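Side-chain contacts in purine nucleoside phosphorylase (Thermus thermophilus, PDB 1ODK), which probably catalyses the phosphorolysis of purine nucleosides, splitting them with phosphate into the free base and a pentose 1-phosphate: residues B[65-70]-B[182-187]; B[126-131]-B[188-193]; B[144-149]-B[220-225]. All coordinates share one frame; numbering follows the deposited sequence.

From the N terminus, the chain first lays down 65-70 at the start of helix 67-79, then the loop 126-131 and the turn 144-149; their partners follow in the same order. Contact 1 closes a loop of 111 residues, contact 2 one of 56 and contact 3 one of 70, so that all three cross and none nests inside another. Contacts 1 and 2 share helix 182-192, joining it to helix 67-79 and to the loop before helix 131-144; they touch mainly through Phe186, with centres about 11 Å apart. Contact 3, its centre about 22 Å from that of contact 1, ties the turn before strand 148-150 to helix 214-233.

Contact 1: residues B[65-70]-B[182-187]; sequences MGTPSA and ASALFL
Thr67, in the first turn of helix 67-79, presses its carbon side against Ser183 and Ala184 in the first turn of helix 182-192, a small and fully buried helix-helix junction within the alpha/beta fold of the phosphorylase superfamily. The side chain can be followed outward from its branch point. CB itself already meets the methyl of Ala184, with Thr67 CB and Ala184 CB 3.6 Å apart. Beyond it the two branches part company. The methyl CG2 is set anti to the carbonyl carbon of its own residue and continues toward the facing helix: Thr67 CG2 lies 3.6 Å from Ala184 CB. The same methyl brushes the side of the serine hydroxyl, Thr67 CG2 to Ser183 OG being 3.6 Å, a van der Waals touch.

The other branch, OG1, sits between the backbone N and the carbonyl carbon (chi1 51°) and hydrogen-bonds with both Asp113 OD1 and the hydroxyl of Thr115. Ser183 OG, placed by a similar first torsion (chi1 64°), pairs with the second oxygen of that carboxylate, Asp113 OD2. Just before Thr67, Gly66 is the N-cap residue, and its O receives the amide of Ala70 (Ala70 N to Gly66 O 3.0 Å).

The chemistry is thus divided: what meets directly between the helices is van der Waals contact between short side chains, which lets the helices approach closely, while both buried hydroxyls turn to the Asp113 carboxylate, that of Thr67 also to Thr115. The carboxylate bridges the two helix starts and would be expected to fix the rotation of each hydroxyl-bearing side chain.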
loop_
_atom_site.group_PDB
_atom_site.type_symbol
_atom_site.label_atom_id
_atom_site.label_comp_id
_atom_site.label_asym_id
_atom_site.label_seq_id
_atom_site.Cartn_x
_atom_site.Cartn_y
_atom_site.Cartn_z
ATOM N N MET B 65 10.872 25.043 -2.142
ATOM C CA MET B 65 9.524 24.480 -2.177
ATOM C C MET B 65 9.543 22.963 -2.082
ATOM O O MET B 65 10.377 22.307 -2.710
ATOM C CB MET B 65 8.815 24.876 -3.476
ATOM C CG MET B 65 8.803 26.371 -3.754
ATOM S SD MET B 65 7.991 26.736 -5.322
ATOM C CE MET B 65 9.261 26.322 -6.480
ATOM N N GLY B 66 8.616 22.412 -1.305
ATOM C CA GLY B 66 8.520 20.967 -1.159
ATOM C C GLY B 66 9.230 20.404 0.056
ATOM O O GLY B 66 10.248 20.945 0.491
ATOM N N THR B 67 8.697 19.314 0.604
ATOM C CA THR B 67 9.295 18.684 1.773
ATOM C C THR B 67 10.714 18.155 1.549
ATOM O O THR B 67 11.508 18.112 2.486
ATOM C CB THR B 67 8.402 17.538 2.324
ATOM O OG1 THR B 67 8.047 16.637 1.267
ATOM C CG2 THR B 67 7.133 18.110 2.949
ATOM N N PRO B 68 11.059 17.742 0.312
ATOM C CA PRO B 68 12.434 17.250 0.148
ATOM C C PRO B 68 13.439 18.381 0.382
ATOM O O PRO B 68 14.484 18.189 1.010
ATOM C CB PRO B 68 12.461 16.754 -1.302
ATOM C CG PRO B 68 11.036 16.337 -1.548
ATOM C CD PRO B 68 10.254 17.463 -0.891
ATOM N N SER B 69 13.113 19.561 -0.135
ATOM C CA SER B 69 13.979 20.723 0.014
ATOM C C SER B 69 13.955 21.211 1.459
ATOM O O SER B 69 14.998 21.513 2.041
ATOM C CB SER B 69 13.521 21.851 -0.922
ATOM O OG SER B 69 14.434 22.941 -0.903
ATOM N N ALA B 70 12.761 21.282 2.043
ATOM C CA ALA B 70 12.629 21.752 3.418
ATOM C C ALA B 70 13.314 20.813 4.402
ATOM O O ALA B 70 13.903 21.266 5.384
ATOM C CB ALA B 70 11.152 21.913 3.783
ATOM N N ALA B 182 5.075 21.715 5.796
ATOM C CA ALA B 182 4.749 21.431 7.190
ATOM C C ALA B 182 4.943 20.014 7.724
ATOM O O ALA B 182 5.558 19.829 8.773
ATOM C CB ALA B 182 3.322 21.897 7.483
ATOM N N SER B 183 4.411 19.015 7.028
ATOM C CA SER B 183 4.537 17.639 7.500
ATOM C C SER B 183 5.978 17.231 7.840
ATOM O O SER B 183 6.233 16.682 8.916
ATOM C CB SER B 183 3.954 16.676 6.459
ATOM O OG SER B 183 4.701 16.729 5.261
ATOM N N ALA B 184 6.918 17.510 6.940
ATOM C CA ALA B 184 8.321 17.141 7.165
ATOM C C ALA B 184 8.945 17.899 8.333
ATOM O O ALA B 184 9.707 17.336 9.120
ATOM C CB ALA B 184 9.147 17.374 5.885
ATOM N N LEU B 185 8.633 19.184 8.436
ATOM C CA LEU B 185 9.165 19.993 9.527
ATOM C C LEU B 185 8.694 19.410 10.860
ATOM O O LEU B 185 9.488 19.215 11.782
ATOM C CB LEU B 185 8.675 21.434 9.397
ATOM C CG LEU B 185 9.005 22.399 10.538
ATOM C CD1 LEU B 185 10.513 22.632 10.620
ATOM C CD2 LEU B 185 8.261 23.712 10.296
ATOM N N PHE B 186 7.398 19.130 10.948
ATOM C CA PHE B 186 6.811 18.584 12.170
ATOM C C PHE B 186 7.451 17.247 12.532
ATOM O O PHE B 186 7.822 17.025 13.684
ATOM C CB PHE B 186 5.292 18.423 12.001
ATOM C CG PHE B 186 4.536 19.733 11.942
ATOM C CD1 PHE B 186 3.193 19.758 11.578
ATOM C CD2 PHE B 186 5.165 20.938 12.260
ATOM C CE1 PHE B 186 2.482 20.962 11.529
ATOM C CE2 PHE B 186 4.470 22.145 12.216
ATOM C CZ PHE B 186 3.125 22.157 11.848
ATOM N N LEU B 187 7.575 16.362 11.547
ATOM C CA LEU B 187 8.185 15.055 11.768
ATOM C C LEU B 187 9.616 15.213 12.269
ATOM O O LEU B 187 10.009 14.606 13.271
ATOM C CB LEU B 187 8.192 14.238 10.469
ATOM C CG LEU B 187 8.928 12.895 10.539
ATOM C CD1 LEU B 187 8.240 12.004 11.560
ATOM C CD2 LEU B 187 8.950 12.226 9.166
#

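Contact 2: residues B[126-131]-B[188-193]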
loop_
_atom_site.group_PDB
_atom_site.type_symbol
_atom_site.label_atom_id
_atom_site.label_comp_id
_atom_site.label_asym_id
_atom_site.label_seq_id
_atom_site.Cartn_x
_atom_site.Cartn_y
_atom_site.Cartn_z
ATOM N N ALA B 126 1.027 11.192 12.506
ATOM C CA ALA B 126 0.231 12.403 12.667
ATOM C C ALA B 126 1.196 13.562 12.888
ATOM O O ALA B 126 1.537 13.885 14.019
ATOM C CB ALA B 126 -0.712 12.260 13.863
ATOM N N PRO B 127 1.671 14.189 11.797
ATOM C CA PRO B 127 2.605 15.313 11.920
ATOM C C PRO B 127 1.971 16.462 12.689
ATOM O O PRO B 127 0.943 16.988 12.271
ATOM C CB PRO B 127 2.888 15.701 10.465
ATOM C CG PRO B 127 2.656 14.401 9.704
ATOM C CD PRO B 127 1.422 13.854 10.386
ATOM N N VAL B 128 2.581 16.835 13.810
ATOM C CA VAL B 128 2.089 17.936 14.631
ATOM C C VAL B 128 3.246 18.821 15.094
ATOM O O VAL B 128 4.376 18.366 15.242
ATOM C CB VAL B 128 1.317 17.432 15.884
ATOM C CG1 VAL B 128 0.005 16.783 15.462
ATOM C CG2 VAL B 128 2.170 16.450 16.670
ATOM N N PRO B 129 2.974 20.110 15.311
ATOM C CA PRO B 129 4.016 21.037 15.760
ATOM C C PRO B 129 4.365 20.771 17.222
ATOM O O PRO B 129 3.737 19.934 17.879
ATOM C CB PRO B 129 3.357 22.399 15.576
ATOM C CG PRO B 129 1.906 22.096 15.905
ATOM C CD PRO B 129 1.683 20.800 15.143
ATOM N N ASP B 130 5.382 21.460 17.725
ATOM C CA ASP B 130 5.738 21.322 19.130
ATOM C C ASP B 130 4.537 21.945 19.850
ATOM O O ASP B 130 4.041 22.989 19.433
ATOM C CB ASP B 130 6.995 22.126 19.447
ATOM C CG ASP B 130 7.231 22.245 20.929
ATOM O OD1 ASP B 130 7.582 21.224 21.558
ATOM O OD2 ASP B 130 7.044 23.356 21.463
ATOM N N PRO B 131 4.057 21.327 20.940
ATOM C CA PRO B 131 2.901 21.950 21.592
ATOM C C PRO B 131 3.080 23.388 22.079
ATOM O O PRO B 131 2.187 24.218 21.890
ATOM C CB PRO B 131 2.547 20.964 22.717
ATOM C CG PRO B 131 3.805 20.167 22.929
ATOM C CD PRO B 131 4.384 20.025 21.548
ATOM N N LEU B 188 10.400 16.027 11.570
ATOM C CA LEU B 188 11.788 16.232 11.959
ATOM C C LEU B 188 11.907 16.883 13.331
ATOM O O LEU B 188 12.879 16.649 14.049
ATOM C CB LEU B 188 12.519 17.067 10.901
ATOM C CG LEU B 188 12.793 16.276 9.614
ATOM C CD1 LEU B 188 13.389 17.188 8.551
ATOM C CD2 LEU B 188 13.743 15.113 9.919
ATOM N N GLY B 189 10.923 17.699 13.696
ATOM C CA GLY B 189 10.955 18.331 15.003
ATOM C C GLY B 189 10.965 17.259 16.083
ATOM O O GLY B 189 11.742 17.322 17.045
ATOM N N ARG B 190 10.105 16.259 15.928
ATOM C CA ARG B 190 10.049 15.174 16.901
ATOM C C ARG B 190 11.274 14.256 16.806
ATOM O O ARG B 190 11.867 13.892 17.824
ATOM C CB ARG B 190 8.762 14.358 16.717
ATOM C CG ARG B 190 7.483 15.081 17.159
ATOM C CD ARG B 190 7.593 15.545 18.610
ATOM N NE ARG B 190 6.308 15.571 19.302
ATOM C CZ ARG B 190 5.371 16.499 19.131
ATOM N NH1 ARG B 190 5.568 17.501 18.283
ATOM N NH2 ARG B 190 4.231 16.423 19.810
ATOM N N MET B 191 11.664 13.895 15.588
ATOM C CA MET B 191 12.816 13.012 15.395
ATOM C C MET B 191 14.126 13.597 15.917
ATOM O O MET B 191 14.948 12.884 16.504
ATOM C CB MET B 191 13.003 12.688 13.906
ATOM C CG MET B 191 11.926 11.806 13.280
ATOM S SD MET B 191 12.222 11.599 11.504
ATOM C CE MET B 191 13.670 10.550 11.517
ATOM N N ARG B 192 14.320 14.892 15.694
ATOM C CA ARG B 192 15.552 15.551 16.101
ATOM C C ARG B 192 15.477 16.248 17.450
ATOM O O ARG B 192 16.456 16.840 17.902
ATOM C CB ARG B 192 15.978 16.551 15.022
ATOM C CG ARG B 192 16.073 15.944 13.619
ATOM C CD ARG B 192 16.966 14.699 13.586
ATOM N NE ARG B 192 16.988 14.103 12.253
ATOM C CZ ARG B 192 17.067 12.800 12.008
ATOM N NH1 ARG B 192 17.074 12.368 10.755
ATOM N NH2 ARG B 192 17.137 11.927 13.007
ATOM N N GLY B 193 14.315 16.185 18.085
ATOM C CA GLY B 193 14.151 16.804 19.388
ATOM C C GLY B 193 14.210 18.322 19.423
ATOM O O GLY B 193 14.805 18.897 20.331
HETATM O O HOH W 1 6.987 18.328 15.821
#
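Arg190 grips the loop 126-131 from the last turn of helix 182-192, which finishes in a Schellman motif with Gly193, at positive phi, as its C-prime residue. The arginine leaves the helix to one side, and bends at chi2 (-55°) and chi3 bring its guanidinium up to the backbone of Val128 and Pro129.

The close-packed part lies around the two terminal nitrogens. NH1 donates to the carbonyl of Pro129, Arg190 NH1 to Pro129 O measuring 3.1 Å with a nearly straight N-H...O angle of 167°. The oxygen lies close to the guanidinium plane, yet the donor stands well above the carbonyl plane, 65° out of it. Val128 lays a methyl against the end of the guanidinium, with Val128 CG2 3.8 Å from Arg190 NH2. Pro131 adds a looser touch, its CD 4.0 Å from the same Arg190 NH2. A third subunit completes this side: its Gln107 gives OE1 to Arg190 NH2 and NE2 to Pro129 O, so one amide clasps both the arginine and the carbonyl, while its Tyr173 packs on Arg190.

A leucine here would probably leave Gln107 OE1 of that third subunit without its partner and Pro129 O with one donor fewer, weakening a joint between loop, helix and neighbouring chain.

The other side is looser and mediated by solvent. Asp130 brings no charge into contact, its OD1 staying 5.4 Å from Arg190 NH1, while OD2 caps Val133 N at the start of helix 131-144. Instead a water is wedged between helix and loop, accepting from Arg190 NH1 at 3.0 Å and donating to Val128 O at 2.7 Å.

Contact 3: residues B[144-149]-B[220-225]; sequences LGYPHR and GVRRMV
Tyr146 lies flat under Arg223, and the CH-pi contact between them carries this surface junction between the turn leading into strand 148-150 and helix 214-233. Arg223 CG sits 3.5 Å from the centroid of the Tyr146 ring, only 3° off its normal. The arginine runs extended from CG to NE across that face, with CD and NE both 3.5 Å from Tyr146 CD1, and its guanidinium ends up almost parallel to the ring, the planes 7° apart. On the opposite face lies the carbonyl oxygen of Leu144.

Hydrogen bonds hold the tip of the ring. Arg222 NH2 donates to Tyr146 OH at 2.9 Å, the oxygen lying in the guanidinium plane, and Glu226 is a second partner of the hydroxyl.

Ion pairs set the two arginines: Glu219 bridges Arg222 NH2 and Arg223 NE, while Glu226 takes Arg222 NH1.

Water supplies the last link, accepting from Arg223 NH1 at 2.8 Å and donating to Pro147 O at 3.0 Å.

Two neighbouring arginines are therefore used differently: Arg223 meets the ring mainly with its aliphatic chain, Arg222 meets the hydroxyl with an N-H. The two glutamates probably offset their charges and are likely to steady both beside the tyrosine.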
loop_
_atom_site.group_PDB
_atom_site.type_symbol
_atom_site.label_atom_id
_atom_site.label_comp_id
_atom_site.label_asym_id
_atom_site.label_seq_id
_atom_site.Cartn_x
_atom_site.Cartn_y
_atom_site.Cartn_z
ATOM N N LEU B 144 -2.811 39.850 18.459
ATOM C CA LEU B 144 -2.674 40.834 17.386
ATOM C C LEU B 144 -4.000 41.124 16.688
ATOM O O LEU B 144 -4.155 42.166 16.048
ATOM C CB LEU B 144 -1.618 40.378 16.370
ATOM C CG LEU B 144 -0.177 40.403 16.899
ATOM C CD1 LEU B 144 0.771 39.823 15.865
ATOM C CD2 LEU B 144 0.223 41.836 17.237
ATOM N N GLY B 145 -4.948 40.197 16.806
ATOM C CA GLY B 145 -6.263 40.394 16.220
ATOM C C GLY B 145 -6.467 40.180 14.730
ATOM O O GLY B 145 -7.537 40.493 14.214
ATOM N N TYR B 146 -5.470 39.652 14.026
ATOM C CA TYR B 146 -5.622 39.425 12.589
ATOM C C TYR B 146 -6.501 38.203 12.340
ATOM O O TYR B 146 -6.392 37.204 13.048
ATOM C CB TYR B 146 -4.256 39.203 11.926
ATOM C CG TYR B 146 -3.268 40.331 12.126
ATOM C CD1 TYR B 146 -3.601 41.643 11.794
ATOM C CD2 TYR B 146 -1.988 40.080 12.628
ATOM C CE1 TYR B 146 -2.685 42.680 11.959
ATOM C CE2 TYR B 146 -1.065 41.108 12.796
ATOM C CZ TYR B 146 -1.419 42.408 12.459
ATOM O OH TYR B 146 -0.509 43.429 12.626
ATOM N N PRO B 147 -7.390 38.268 11.336
ATOM C CA PRO B 147 -8.266 37.134 11.031
ATOM C C PRO B 147 -7.441 35.864 10.845
ATOM O O PRO B 147 -6.480 35.849 10.071
ATOM C CB PRO B 147 -8.950 37.572 9.742
ATOM C CG PRO B 147 -9.069 39.051 9.933
ATOM C CD PRO B 147 -7.705 39.418 10.470
ATOM N N HIS B 148 -7.815 34.802 11.548
ATOM C CA HIS B 148 -7.075 33.551 11.454
ATOM C C HIS B 148 -7.923 32.347 11.819
ATOM O O HIS B 148 -9.003 32.479 12.393
ATOM C CB HIS B 148 -5.869 33.584 12.390
ATOM C CG HIS B 148 -6.242 33.617 13.839
ATOM N ND1 HIS B 148 -6.822 34.718 14.431
ATOM C CD2 HIS B 148 -6.159 32.670 14.804
ATOM C CE1 HIS B 148 -7.083 34.448 15.699
ATOM N NE2 HIS B 148 -6.691 33.211 15.950
ATOM N N ARG B 149 -7.407 31.170 11.483
ATOM C CA ARG B 149 -8.062 29.905 11.785
ATOM C C ARG B 149 -7.001 28.988 12.387
ATOM O O ARG B 149 -5.801 29.191 12.186
ATOM C CB ARG B 149 -8.638 29.271 10.510
ATOM C CG ARG B 149 -9.786 30.044 9.861
ATOM C CD ARG B 149 -11.005 30.100 10.771
ATOM N NE ARG B 149 -11.467 28.762 11.133
ATOM C CZ ARG B 149 -12.086 27.930 10.300
ATOM N NH1 ARG B 149 -12.332 28.296 9.048
ATOM N NH2 ARG B 149 -12.435 26.718 10.714
ATOM N N GLY B 220 -0.959 39.881 4.306
ATOM C CA GLY B 220 -1.120 38.618 5.005
ATOM C C GLY B 220 0.244 38.114 5.435
ATOM O O GLY B 220 0.420 37.604 6.540
ATOM N N VAL B 221 1.220 38.262 4.549
ATOM C CA VAL B 221 2.587 37.846 4.839
ATOM C C VAL B 221 3.166 38.649 6.007
ATOM O O VAL B 221 3.835 38.100 6.888
ATOM C CB VAL B 221 3.492 38.035 3.605
ATOM C CG1 VAL B 221 4.961 37.861 3.998
ATOM C CG2 VAL B 221 3.098 37.030 2.518
ATOM N N ARG B 222 2.915 39.953 6.017
ATOM C CA ARG B 222 3.431 40.794 7.094
ATOM C C ARG B 222 2.849 40.367 8.440
ATOM O O ARG B 222 3.570 40.270 9.434
ATOM C CB ARG B 222 3.092 42.267 6.844
ATOM C CG ARG B 222 3.748 43.225 7.843
ATOM C CD ARG B 222 3.080 44.594 7.816
ATOM N NE ARG B 222 1.705 44.537 8.311
ATOM C CZ ARG B 222 1.370 44.291 9.575
ATOM N NH1 ARG B 222 2.308 44.083 10.488
ATOM N NH2 ARG B 222 0.092 44.245 9.927
ATOM N N ARG B 223 1.544 40.112 8.464
ATOM C CA ARG B 223 0.863 39.703 9.692
ATOM C C ARG B 223 1.404 38.377 10.210
ATOM O O ARG B 223 1.650 38.208 11.406
ATOM C CB ARG B 223 -0.637 39.566 9.436
ATOM C CG ARG B 223 -1.323 40.851 9.001
ATOM C CD ARG B 223 -2.764 40.579 8.592
ATOM N NE ARG B 223 -3.492 41.815 8.318
ATOM C CZ ARG B 223 -4.777 41.865 7.987
ATOM N NH1 ARG B 223 -5.480 40.745 7.886
ATOM N NH2 ARG B 223 -5.359 43.037 7.763
ATOM N N MET B 224 1.576 37.431 9.295
ATOM C CA MET B 224 2.083 36.113 9.641
ATOM C C MET B 224 3.494 36.168 10.247
ATOM O O MET B 224 3.785 35.483 11.231
ATOM C CB MET B 224 2.047 35.236 8.384
ATOM C CG MET B 224 3.126 34.197 8.272
ATOM S SD MET B 224 2.888 33.292 6.744
ATOM C CE MET B 224 3.797 34.282 5.571
ATOM N N VAL B 225 4.367 36.986 9.664
ATOM C CA VAL B 225 5.738 37.120 10.157
ATOM C C VAL B 225 5.776 37.770 11.542
ATOM O O VAL B 225 6.534 37.346 12.417
ATOM C CB VAL B 225 6.598 37.953 9.174
ATOM C CG1 VAL B 225 7.983 38.211 9.766
ATOM C CG2 VAL B 225 6.726 37.204 7.845
HETATM O O HOH W 2 -5.164 38.059 8.491
#